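Local coordinates for scarecrow-like protein 3 (Arabidopsis thaliana, PDB 6KPB), which probably acts as a transcription factor in plant development, binding zinc finger proteins of the IDD family, among them JACKDAW, at residues 98-110 with 394-408. Numbering follows the deposited sequence.
Sequences AYFTEALANRILK and KMLFGEEIKNIISCE
I401 meets the F100 ring through two methyls: CG2 stands over one face, 3.6 Å from the ring centroid, a CH-pi contact, while I401 CD1 lies 3.5 Å from F100 CE1. Chi1 of -71° sets I401 CG1 beside the backbone N and leaves CG2 anti to it, over the ring. A103 lets the backbones close in: its CB lies 3.8 Å from I405 CB, and L104 CD2 extends this apolar layer to I405 CG2. Towards the N-terminal end of the contact the Y99 ring crosses K394, OH reaching its CB, with Y99 CD1 3.8 Å from the bare CA of G398. S406 turns OG back to K402 O, leaving CB against A103 O.

At the C-terminal end the extended R107 chain grips I405 O through NH1 (2.7 Å, bent at 137°). R107 NH2 forms a salt bridge, its hydrogen bond weak, to E408 OE2, whose strongest partner is R412.

The looser side holds E102, whose OE2 stays 5.2 Å from K394 NZ and 5.3 Å from K402 NZ; E102 OE1 bonds T122 of the second subunit.

Axes 8.2 Å apart, crossing at -37°, pack helices 92-109 and 387-406 in the same general direction within the helical part of the GRAS fold.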
ATOM      1  N   ALA A  98       3.937  16.160   9.972  1.00 85.02           N
ATOM      2  CA  ALA A  98       4.225  14.912   9.268  1.00 83.85           C
ATOM      3  C   ALA A  98       3.611  14.903   7.873  1.00 88.18           C
ATOM      4  O   ALA A  98       4.258  14.482   6.906  1.00 94.10           O
ATOM      5  CB  ALA A  98       3.722  13.721  10.082  1.00 83.71           C
ATOM      6  N   TYR A  99       2.367  15.366   7.747  1.00 82.27           N
ATOM      7  CA  TYR A  99       1.698  15.317   6.451  1.00 77.30           C
ATOM      8  C   TYR A  99       2.148  16.441   5.528  1.00 81.73           C
ATOM      9  O   TYR A  99       2.213  16.246   4.309  1.00 85.57           O
ATOM     10  CB  TYR A  99       0.181  15.344   6.649  1.00 70.22           C
ATOM     11  CG  TYR A  99      -0.311  14.142   7.414  1.00 73.83           C
ATOM     12  CD1 TYR A  99      -0.420  12.904   6.798  1.00 71.71           C
ATOM     13  CD2 TYR A  99      -0.647  14.237   8.756  1.00 78.18           C
ATOM     14  CE1 TYR A  99      -0.852  11.794   7.497  1.00 75.02           C
ATOM     15  CE2 TYR A  99      -1.080  13.135   9.464  1.00 78.91           C
ATOM     16  CZ  TYR A  99      -1.183  11.916   8.829  1.00 80.20           C
ATOM     17  OH  TYR A  99      -1.619  10.814   9.530  1.00 84.97           O
ATOM     18  N   PHE A 100       2.475  17.613   6.078  1.00 81.44           N
ATOM     19  CA  PHE A 100       3.051  18.664   5.246  1.00 79.00           C
ATOM     20  C   PHE A 100       4.487  18.345   4.855  1.00 80.78           C
ATOM     21  O   PHE A 100       4.927  18.721   3.763  1.00 85.06           O
ATOM     22  CB  PHE A 100       2.982  20.011   5.966  1.00 80.16           C
ATOM     23  CG  PHE A 100       1.613  20.632   5.956  1.00 78.49           C
ATOM     24  CD1 PHE A 100       0.698  20.337   6.952  1.00 81.01           C
ATOM     25  CD2 PHE A 100       1.242  21.511   4.952  1.00 85.31           C
ATOM     26  CE1 PHE A 100      -0.562  20.904   6.946  1.00 93.78           C
ATOM     27  CE2 PHE A 100      -0.017  22.082   4.939  1.00 86.97           C
ATOM     28  CZ  PHE A 100      -0.920  21.778   5.938  1.00 85.63           C
ATOM     29  N   THR A 101       5.234  17.659   5.724  1.00 81.73           N
ATOM     30  CA  THR A 101       6.592  17.255   5.371  1.00 86.63           C
ATOM     31  C   THR A 101       6.579  16.256   4.223  1.00 91.05           C
ATOM     32  O   THR A 101       7.315  16.409   3.241  1.00 95.66           O
ATOM     33  CB  THR A 101       7.310  16.664   6.587  1.00 81.88           C
ATOM     34  OG1 THR A 101       7.443  17.670   7.600  1.00 82.52           O
ATOM     35  CG2 THR A 101       8.686  16.156   6.205  1.00 78.90           C
ATOM     36  N   GLU A 102       5.745  15.216   4.331  1.00 84.27           N
ATOM     37  CA  GLU A 102       5.626  14.249   3.244  1.00 80.79           C
ATOM     38  C   GLU A 102       5.169  14.924   1.958  1.00 83.49           C
ATOM     39  O   GLU A 102       5.651  14.595   0.867  1.00 82.84           O
ATOM     40  CB  GLU A 102       4.660  13.129   3.638  1.00 85.81           C
ATOM     41  CG  GLU A 102       4.240  12.243   2.473  1.00 94.00           C
ATOM     42  CD  GLU A 102       3.896  10.828   2.895  1.00113.82           C
ATOM     43  OE1 GLU A 102       4.075  10.500   4.085  1.00120.09           O
ATOM     44  OE2 GLU A 102       3.452  10.039   2.034  1.00120.96           O
ATOM     45  N   ALA A 103       4.247  15.882   2.071  1.00 78.14           N
ATOM     46  CA  ALA A 103       3.782  16.616   0.899  1.00 76.71           C
ATOM     47  C   ALA A 103       4.923  17.389   0.247  1.00 85.51           C
ATOM     48  O   ALA A 103       5.128  17.308  -0.970  1.00 82.29           O
ATOM     49  CB  ALA A 103       2.646  17.559   1.294  1.00 71.72           C
ATOM     50  N   LEU A 104       5.677  18.146   1.048  1.00 86.45           N
ATOM     51  CA  LEU A 104       6.794  18.919   0.511  1.00 88.18           C
ATOM     52  C   LEU A 104       7.828  18.012  -0.142  1.00 93.84           C
ATOM     53  O   LEU A 104       8.347  18.324  -1.219  1.00 95.10           O
ATOM     54  CB  LEU A 104       7.440  19.752   1.617  1.00 88.28           C
ATOM     55  CG  LEU A 104       6.701  21.012   2.065  1.00 91.15           C
ATOM     56  CD1 LEU A 104       7.446  21.697   3.202  1.00 96.04           C
ATOM     57  CD2 LEU A 104       6.526  21.959   0.889  1.00 89.39           C
ATOM     58  N   ALA A 105       8.140  16.884   0.500  1.00 95.39           N
ATOM     59  CA  ALA A 105       9.100  15.953  -0.080  1.00 90.98           C
ATOM     60  C   ALA A 105       8.579  15.354  -1.379  1.00 95.95           C
ATOM     61  O   ALA A 105       9.364  15.065  -2.288  1.00102.56           O
ATOM     62  CB  ALA A 105       9.435  14.853   0.924  1.00 89.54           C
ATOM     63  N   ASN A 106       7.262  15.169  -1.489  1.00 95.73           N
ATOM     64  CA  ASN A 106       6.693  14.674  -2.738  1.00 96.38           C
ATOM     65  C   ASN A 106       6.825  15.709  -3.849  1.00 97.51           C
ATOM     66  O   ASN A 106       7.059  15.353  -5.010  1.00 96.23           O
ATOM     67  CB  ASN A 106       5.229  14.290  -2.533  1.00 99.89           C
ATOM     68  CG  ASN A 106       4.951  12.837  -2.878  1.00106.29           C
ATOM     69  OD1 ASN A 106       5.176  11.940  -2.066  1.00105.59           O
ATOM     70  ND2 ASN A 106       4.456  12.601  -4.088  1.00113.02           N
ATOM     71  N   ARG A 107       6.684  16.993  -3.513  1.00 91.05           N
ATOM     72  CA  ARG A 107       6.762  18.038  -4.531  1.00 91.93           C
ATOM     73  C   ARG A 107       8.159  18.123  -5.133  1.00 93.68           C
ATOM     74  O   ARG A 107       8.315  18.166  -6.359  1.00 90.55           O
ATOM     75  CB  ARG A 107       6.351  19.385  -3.939  1.00 89.27           C
ATOM     76  CG  ARG A 107       6.328  20.510  -4.960  1.00 82.30           C
ATOM     77  CD  ARG A 107       5.912  21.830  -4.340  1.00 90.14           C
ATOM     78  NE  ARG A 107       5.764  22.868  -5.356  1.00 95.37           N
ATOM     79  CZ  ARG A 107       4.643  23.093  -6.033  1.00 88.01           C
ATOM     80  NH1 ARG A 107       3.566  22.354  -5.802  1.00 86.13           N
ATOM     81  NH2 ARG A 107       4.599  24.056  -6.942  1.00 89.55           N
ATOM     82  N   ILE A 108       9.192  18.153  -4.286  1.00 97.26           N
ATOM     83  CA  ILE A 108      10.554  18.205  -4.800  1.00 95.65           C
ATOM     84  C   ILE A 108      10.933  16.913  -5.501  1.00100.31           C
ATOM     85  O   ILE A 108      11.837  16.910  -6.345  1.00113.46           O
ATOM     86  CB  ILE A 108      11.565  18.513  -3.682  1.00101.75           C
ATOM     87  CG1 ILE A 108      11.723  17.312  -2.756  1.00103.30           C
ATOM     88  CG2 ILE A 108      11.117  19.706  -2.889  1.00111.04           C
ATOM     89  CD1 ILE A 108      12.351  17.668  -1.436  1.00107.92           C
ATOM     90  N   LEU A 109      10.271  15.803  -5.167  1.00104.49           N
ATOM     91  CA  LEU A 109      10.485  14.573  -5.918  1.00 99.64           C
ATOM     92  C   LEU A 109       9.987  14.714  -7.349  1.00101.58           C
ATOM     93  O   LEU A 109      10.570  14.128  -8.268  1.00 95.85           O
ATOM     94  CB  LEU A 109       9.789  13.405  -5.219  1.00 95.47           C
ATOM     95  CG  LEU A 109      10.196  12.002  -5.667  1.00 96.30           C
ATOM     96  CD1 LEU A 109      11.682  11.784  -5.432  1.00113.14           C
ATOM     97  CD2 LEU A 109       9.377  10.949  -4.940  1.00 97.95           C
ATOM     98  N   LYS A 110       8.928  15.500  -7.560  1.00101.93           N
ATOM     99  CA  LYS A 110       8.420  15.725  -8.907  1.00100.64           C
ATOM    100  C   LYS A 110       9.353  16.591  -9.740  1.00102.00           C
ATOM    101  O   LYS A 110       9.194  16.646 -10.964  1.00115.00           O
ATOM    102  CB  LYS A 110       7.033  16.368  -8.855  1.00106.66           C
ATOM    103  CG  LYS A 110       5.936  15.453  -8.334  1.00103.95           C
ATOM    104  CD  LYS A 110       4.566  16.072  -8.555  1.00106.08           C
ATOM    105  CE  LYS A 110       3.452  15.088  -8.246  1.00109.91           C
ATOM    106  NZ  LYS A 110       2.132  15.594  -8.719  1.00124.04           N
ATOM    107  N   LYS A 394      -4.804  10.686   7.991  1.00 82.43           N
ATOM    108  CA  LYS A 394      -3.961  10.283   6.868  1.00 85.63           C
ATOM    109  C   LYS A 394      -4.744  10.185   5.560  1.00 79.09           C
ATOM    110  O   LYS A 394      -4.419  10.867   4.583  1.00 82.06           O
ATOM    111  CB  LYS A 394      -3.307   8.967   7.154  1.00 87.60           C
ATOM    112  CG  LYS A 394      -2.975   8.206   5.912  1.00 88.68           C
ATOM    113  CD  LYS A 394      -1.625   7.558   5.980  1.00 92.48           C
ATOM    114  CE  LYS A 394      -0.850   7.866   4.724  1.00102.25           C
ATOM    115  NZ  LYS A 394       0.171   6.839   4.450  1.00113.81           N
ATOM    116  N   MET A 395      -5.770   9.330   5.524  1.00 79.38           N
ATOM    117  CA  MET A 395      -6.430   9.012   4.261  1.00 79.23           C
ATOM    118  C   MET A 395      -7.266  10.164   3.718  1.00 82.73           C
ATOM    119  O   MET A 395      -7.561  10.180   2.520  1.00 92.06           O
ATOM    120  CB  MET A 395      -7.306   7.769   4.421  1.00 83.88           C
ATOM    121  CG  MET A 395      -6.539   6.519   4.812  1.00 91.01           C
ATOM    122  SD  MET A 395      -7.526   5.016   4.684  1.00107.49           S
ATOM    123  CE  MET A 395      -6.311   3.788   5.165  1.00120.96           C
ATOM    124  N   LEU A 396      -7.653  11.123   4.559  1.00 84.49           N
ATOM    125  CA  LEU A 396      -8.470  12.250   4.122  1.00 75.60           C
ATOM    126  C   LEU A 396      -7.666  13.546   4.127  1.00 77.98           C
ATOM    127  O   LEU A 396      -7.315  14.054   3.059  1.00 83.68           O
ATOM    128  CB  LEU A 396      -9.720  12.376   4.995  1.00 76.91           C
ATOM    129  CG  LEU A 396     -10.765  11.274   4.804  1.00 91.73           C
ATOM    130  CD1 LEU A 396     -11.990  11.532   5.667  1.00 99.71           C
ATOM    131  CD2 LEU A 396     -11.153  11.151   3.338  1.00 98.74           C
ATOM    132  N   PHE A 397      -7.364  14.101   5.304  1.00 80.82           N
ATOM    133  CA  PHE A 397      -6.647  15.370   5.361  1.00 71.87           C
ATOM    134  C   PHE A 397      -5.253  15.243   4.765  1.00 77.15           C
ATOM    135  O   PHE A 397      -4.777  16.155   4.080  1.00 82.30           O
ATOM    136  CB  PHE A 397      -6.567  15.865   6.805  1.00 76.70           C
ATOM    137  CG  PHE A 397      -7.901  15.974   7.486  1.00 80.92           C
ATOM    138  CD1 PHE A 397      -9.040  16.301   6.766  1.00 72.95           C
ATOM    139  CD2 PHE A 397      -8.018  15.743   8.847  1.00 81.56           C
ATOM    140  CE1 PHE A 397     -10.268  16.399   7.393  1.00 77.70           C
ATOM    141  CE2 PHE A 397      -9.242  15.839   9.479  1.00 74.38           C
ATOM    142  CZ  PHE A 397     -10.368  16.168   8.750  1.00 79.66           C
ATOM    143  N   GLY A 398      -4.583  14.116   5.012  1.00 71.12           N
ATOM    144  CA  GLY A 398      -3.257  13.919   4.449  1.00 69.57           C
ATOM    145  C   GLY A 398      -3.265  13.907   2.932  1.00 77.67           C
ATOM    146  O   GLY A 398      -2.374  14.470   2.293  1.00 82.46           O
ATOM    147  N   GLU A 399      -4.275  13.268   2.335  1.00 81.92           N
ATOM    148  CA  GLU A 399      -4.372  13.250   0.880  1.00 81.23           C
ATOM    149  C   GLU A 399      -4.684  14.635   0.330  1.00 84.07           C
ATOM    150  O   GLU A 399      -4.136  15.036  -0.703  1.00 89.50           O
ATOM    151  CB  GLU A 399      -5.431  12.243   0.435  1.00 87.28           C
ATOM    152  CG  GLU A 399      -4.948  10.808   0.472  1.00 99.10           C
ATOM    153  CD  GLU A 399      -3.714  10.598  -0.385  1.00112.34           C
ATOM    154  OE1 GLU A 399      -3.687  11.110  -1.525  1.00120.24           O
ATOM    155  OE2 GLU A 399      -2.769   9.934   0.087  1.00116.00           O
ATOM    156  N   GLU A 400      -5.560  15.380   1.006  1.00 75.51           N
ATOM    157  CA  GLU A 400      -5.864  16.735   0.566  1.00 78.89           C
ATOM    158  C   GLU A 400      -4.655  17.647   0.724  1.00 85.02           C
ATOM    159  O   GLU A 400      -4.338  18.428  -0.181  1.00 85.19           O
ATOM    160  CB  GLU A 400      -7.064  17.278   1.339  1.00 80.44           C
ATOM    161  CG  GLU A 400      -8.339  16.473   1.135  1.00 92.34           C
ATOM    162  CD  GLU A 400      -9.485  16.960   2.000  1.00 96.76           C
ATOM    163  OE1 GLU A 400      -9.263  17.871   2.826  1.00 93.21           O
ATOM    164  OE2 GLU A 400     -10.606  16.431   1.855  1.00 93.77           O
ATOM    165  N   ILE A 401      -3.962  17.556   1.862  1.00 81.41           N
ATOM    166  CA  ILE A 401      -2.750  18.347   2.070  1.00 75.98           C
ATOM    167  C   ILE A 401      -1.715  18.016   1.003  1.00 82.04           C
ATOM    168  O   ILE A 401      -1.115  18.911   0.393  1.00 76.73           O
ATOM    169  CB  ILE A 401      -2.196  18.117   3.487  1.00 83.51           C
ATOM    170  CG1 ILE A 401      -3.100  18.776   4.531  1.00 89.61           C
ATOM    171  CG2 ILE A 401      -0.771  18.639   3.600  1.00 78.13           C
ATOM    172  CD1 ILE A 401      -2.785  18.367   5.953  1.00 90.51           C
ATOM    173  N   LYS A 402      -1.499  16.722   0.756  1.00 82.85           N
ATOM    174  CA  LYS A 402      -0.532  16.302  -0.254  1.00 82.74           C
ATOM    175  C   LYS A 402      -0.903  16.830  -1.634  1.00 84.69           C
ATOM    176  O   LYS A 402      -0.033  17.269  -2.395  1.00 90.36           O
ATOM    177  CB  LYS A 402      -0.431  14.776  -0.269  1.00 85.04           C
ATOM    178  CG  LYS A 402       0.392  14.203  -1.409  1.00 93.45           C
ATOM    179  CD  LYS A 402       0.593  12.704  -1.233  1.00106.37           C
ATOM    180  CE  LYS A 402       0.073  11.921  -2.429  1.00116.00           C
ATOM    181  NZ  LYS A 402       0.300  10.456  -2.267  1.00118.12           N
ATOM    182  N   ASN A 403      -2.194  16.807  -1.972  1.00 86.57           N
ATOM    183  CA  ASN A 403      -2.617  17.274  -3.287  1.00 79.89           C
ATOM    184  C   ASN A 403      -2.509  18.789  -3.409  1.00 85.81           C
ATOM    185  O   ASN A 403      -2.191  19.301  -4.487  1.00 88.43           O
ATOM    186  CB  ASN A 403      -4.048  16.816  -3.570  1.00 77.61           C
ATOM    187  CG  ASN A 403      -4.482  17.108  -4.993  1.00 92.18           C
ATOM    188  OD1 ASN A 403      -5.272  18.018  -5.241  1.00 96.45           O
ATOM    189  ND2 ASN A 403      -3.957  16.339  -5.939  1.00 90.79           N
ATOM    190  N   ILE A 404      -2.764  19.517  -2.319  1.00 84.16           N
ATOM    191  CA  ILE A 404      -2.665  20.972  -2.356  1.00 79.76           C
ATOM    192  C   ILE A 404      -1.216  21.422  -2.505  1.00 81.63           C
ATOM    193  O   ILE A 404      -0.934  22.423  -3.175  1.00 89.22           O
ATOM    194  CB  ILE A 404      -3.315  21.574  -1.094  1.00 80.60           C
ATOM    195  CG1 ILE A 404      -4.828  21.342  -1.103  1.00 82.37           C
ATOM    196  CG2 ILE A 404      -3.009  23.059  -0.977  1.00 79.25           C
ATOM    197  CD1 ILE A 404      -5.496  21.646   0.219  1.00 85.69           C
ATOM    198  N   ILE A 405      -0.275  20.691  -1.915  1.00 88.48           N
ATOM    199  CA  ILE A 405       1.098  21.160  -1.781  1.00 86.75           C
ATOM    200  C   ILE A 405       2.001  20.607  -2.878  1.00 91.85           C
ATOM    201  O   ILE A 405       2.880  21.314  -3.373  1.00 96.45           O
ATOM    202  CB  ILE A 405       1.639  20.806  -0.379  1.00 93.56           C
ATOM    203  CG1 ILE A 405       0.826  21.522   0.701  1.00 81.95           C
ATOM    204  CG2 ILE A 405       3.111  21.169  -0.257  1.00 97.41           C
ATOM    205  CD1 ILE A 405       0.911  23.031   0.630  1.00 77.61           C
ATOM    206  N   SER A 406       1.799  19.355  -3.283  1.00 87.46           N
ATOM    207  CA  SER A 406       2.737  18.681  -4.172  1.00 86.07           C
ATOM    208  C   SER A 406       2.254  18.561  -5.613  1.00 93.93           C
ATOM    209  O   SER A 406       3.022  18.102  -6.463  1.00 94.40           O
ATOM    210  CB  SER A 406       3.064  17.286  -3.630  1.00 77.19           C
ATOM    211  OG  SER A 406       1.966  16.406  -3.789  1.00 92.46           O
ATOM    212  N   CYS A 407       1.020  18.953  -5.918  1.00 93.11           N
ATOM    213  CA  CYS A 407       0.476  18.794  -7.259  1.00 91.46           C
ATOM    214  C   CYS A 407       0.266  20.147  -7.930  1.00 97.86           C
ATOM    215  O   CYS A 407       0.171  21.189  -7.274  1.00102.33           O
ATOM    216  CB  CYS A 407      -0.844  18.018  -7.229  1.00 86.88           C
ATOM    217  SG  CYS A 407      -0.663  16.269  -6.810  1.00 98.20           S
ATOM    218  N   GLU A 408       0.194  20.113  -9.261  1.00104.00           N
ATOM    219  CA  GLU A 408      -0.017  21.303 -10.071  1.00 92.87           C
ATOM    220  C   GLU A 408      -0.865  20.951 -11.285  1.00 93.39           C
ATOM    221  O   GLU A 408      -1.090  19.779 -11.599  1.00 94.69           O
ATOM    222  CB  GLU A 408       1.312  21.930 -10.519  1.00 86.87           C
ATOM    223  CG  GLU A 408       2.007  22.763  -9.453  1.00 98.70           C
ATOM    224  CD  GLU A 408       1.211  23.995  -9.060  1.00105.63           C
ATOM    225  OE1 GLU A 408       0.329  24.417  -9.838  1.00107.69           O
ATOM    226  OE2 GLU A 408       1.467  24.543  -7.968  1.00105.17           O
TER